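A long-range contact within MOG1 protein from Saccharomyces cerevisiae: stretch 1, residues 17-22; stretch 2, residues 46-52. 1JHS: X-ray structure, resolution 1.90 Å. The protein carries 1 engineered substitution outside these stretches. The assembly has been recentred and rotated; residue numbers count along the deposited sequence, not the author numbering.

Stretch 1, residues 17-22: VPPGFI
Stretch 2 46-52: EFEDGLA

Two stretches of one chain, at least 28 residues apart in sequence where they touch, meet through side chains. No hydrogen bond crosses between them. The contact is small, burying 228 Å² with both sides summed, and consists mainly of apolar side-chain packing, with Asp 49 OD1 beside the prolines.

Stretch 1 comes in extended at Val 17 (phi/psi -140/158) and stays extended through Pro 18 (-70/157). A type II beta turn then runs from Pro 18 to Phe 21. Pro 19 (-66/150) and Gly 20 (88/-1) occupy its corners. A weak hydrogen bond, Phe 21 N to Pro 18 O at 3.4 Å, closes it. Phe 21 (-98/129) and Ile 22 (-103/148) leave as strand.

Stretch 2 has no regular helix or strand. Phe 47 is extended (-116/146). Glu 48 (-86/15), Asp 49 (-62/-39) and Gly 50 (95/-4) bend the chain, and Leu 51 (-88/160) extends it again. The backbones stay well apart: CA of Pro 18 lies 8.1 Å from CA of Asp 49, and CA of Pro 19 lies 8.5 Å from CA of Phe 47. The two stretches run antiparallel here. Side chains fill the gap.

The CA-to-CB bonds of Phe 47, Asp 49 and Leu 51 point toward stretch 1, while Glu 48 and Gly 50 are out of reach. Leu 51 (chi1 m, chi2 t) rests its CD1 methyl over the shallow groove where Pro 18 CG and Phe 21 CE1 meet, 3.8 Å apart. Leu 51 CD1 lies 3.5 Å from Pro 18 CG and 3.9 Å from Phe 21 CE1. It meets the Phe 21 ring obliquely. The CA-to-CB bond of Phe 21 points sideways, but chi1 of -85° and chi2 of 63° bring the ring end nearer.

The CA-to-CB bonds of Pro 18 and Pro 19 point toward stretch 2. Pro 18 is puckered C-gamma exo and Pro 19 C-gamma endo. Pro 19 CG is the bump that meets the Phe 47 ring, 3.8 Å from Phe 47 CD2, again obliquely. Phe 47 has chi1 of -61° and chi2 of 81°.

Asp 49 (chi1 -85°) sits beside both prolines. Its OD1 is 3.6 Å from Pro 18 CB and 4.1 Å from Pro 19 CD. These are packing contacts; OD1 is hydrogen-bonded elsewhere in the structure.

Gly 20 faces Phe 47 without a side chain. An ideal CB on Gly 20 would point toward stretch 2 and lie 3.7 Å from Phe 47 CZ, close but not a clash. The backbone angles themselves call for glycine, since that CB would jam against Pro 19 O.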

# COMPACT_ATOMS: atom_id res chain seq x y z
N VAL A 17 4.37 -10.16 -4.73
CA VAL A 17 2.99 -10.11 -4.26
C VAL A 17 2.63 -11.51 -3.71
O VAL A 17 3.27 -12.52 -4.05
CB VAL A 17 1.94 -9.68 -5.35
CG1 VAL A 17 2.36 -8.33 -5.98
CG2 VAL A 17 1.78 -10.76 -6.40
N PRO A 18 1.61 -11.59 -2.84
CA PRO A 18 1.24 -12.90 -2.29
C PRO A 18 0.60 -13.84 -3.30
O PRO A 18 0.03 -13.41 -4.29
CB PRO A 18 0.22 -12.57 -1.20
CG PRO A 18 0.49 -11.12 -0.85
CD PRO A 18 0.80 -10.53 -2.23
N PRO A 19 0.68 -15.15 -3.03
CA PRO A 19 0.06 -16.09 -3.96
C PRO A 19 -1.47 -15.87 -3.92
O PRO A 19 -2.02 -15.43 -2.90
CB PRO A 19 0.48 -17.46 -3.43
CG PRO A 19 0.83 -17.22 -1.96
CD PRO A 19 1.49 -15.86 -2.01
N GLY A 20 -2.14 -16.13 -5.03
CA GLY A 20 -3.58 -15.95 -5.06
C GLY A 20 -4.01 -14.54 -5.43
O GLY A 20 -5.22 -14.26 -5.49
N PHE A 21 -3.04 -13.64 -5.64
CA PHE A 21 -3.35 -12.26 -6.01
C PHE A 21 -3.22 -12.17 -7.53
O PHE A 21 -2.21 -12.59 -8.09
CB PHE A 21 -2.38 -11.28 -5.35
CG PHE A 21 -2.78 -10.88 -3.96
CD1 PHE A 21 -2.84 -11.82 -2.93
CD2 PHE A 21 -3.09 -9.54 -3.66
CE1 PHE A 21 -3.20 -11.45 -1.63
CE2 PHE A 21 -3.45 -9.16 -2.36
CZ PHE A 21 -3.51 -10.13 -1.35
N ILE A 22 -4.24 -11.63 -8.18
CA ILE A 22 -4.22 -11.52 -9.63
C ILE A 22 -3.92 -10.11 -10.09
O ILE A 22 -4.26 -9.13 -9.42
CB ILE A 22 -5.59 -11.96 -10.22
CG1 ILE A 22 -5.60 -11.75 -11.73
CG2 ILE A 22 -6.69 -11.15 -9.60
CD1 ILE A 22 -6.88 -12.26 -12.38
N GLU A 46 -6.25 -22.23 2.24
CA GLU A 46 -5.50 -21.90 3.43
C GLU A 46 -4.05 -21.58 3.14
O GLU A 46 -3.28 -22.42 2.67
CB GLU A 46 -5.61 -23.02 4.47
CG GLU A 46 -6.94 -23.00 5.22
CD GLU A 46 -6.94 -23.86 6.48
OE1 GLU A 46 -5.90 -23.90 7.17
OE2 GLU A 46 -7.99 -24.48 6.78
N PHE A 47 -3.71 -20.33 3.39
CA PHE A 47 -2.35 -19.86 3.21
C PHE A 47 -1.92 -19.49 4.62
O PHE A 47 -2.74 -19.04 5.43
CB PHE A 47 -2.31 -18.66 2.28
CG PHE A 47 -2.82 -18.94 0.89
CD1 PHE A 47 -4.19 -18.97 0.63
CD2 PHE A 47 -1.93 -19.18 -0.15
CE1 PHE A 47 -4.66 -19.21 -0.66
CE2 PHE A 47 -2.40 -19.42 -1.44
CZ PHE A 47 -3.77 -19.44 -1.70
N GLU A 48 -0.65 -19.68 4.92
CA GLU A 48 -0.14 -19.38 6.25
C GLU A 48 0.26 -17.91 6.36
O GLU A 48 0.94 -17.51 7.31
CB GLU A 48 1.04 -20.31 6.52
CG GLU A 48 0.73 -21.74 6.14
CD GLU A 48 -0.62 -22.20 6.67
OE1 GLU A 48 -0.77 -22.32 7.92
OE2 GLU A 48 -1.54 -22.44 5.86
N ASP A 49 -0.21 -17.14 5.38
CA ASP A 49 0.02 -15.70 5.19
C ASP A 49 -0.47 -14.72 6.23
O ASP A 49 0.17 -13.70 6.49
CB ASP A 49 -0.65 -15.25 3.86
CG ASP A 49 0.23 -15.48 2.69
OD1 ASP A 49 0.03 -14.83 1.65
OD2 ASP A 49 1.16 -16.32 2.82
N GLY A 50 -1.65 -14.99 6.77
CA GLY A 50 -2.25 -14.07 7.71
C GLY A 50 -3.20 -13.14 6.97
O GLY A 50 -3.88 -12.33 7.59
N LEU A 51 -3.26 -13.26 5.64
CA LEU A 51 -4.15 -12.42 4.83
C LEU A 51 -5.53 -13.06 4.71
O LEU A 51 -5.69 -14.25 4.96
CB LEU A 51 -3.55 -12.21 3.42
CG LEU A 51 -2.14 -11.61 3.37
CD1 LEU A 51 -1.69 -11.36 1.92
CD2 LEU A 51 -2.16 -10.31 4.16
N ALA A 52 -6.54 -12.27 4.36
CA ALA A 52 -7.89 -12.82 4.20
C ALA A 52 -8.13 -12.95 2.69
O ALA A 52 -7.31 -13.58 2.00
CB ALA A 52 -8.92 -11.90 4.87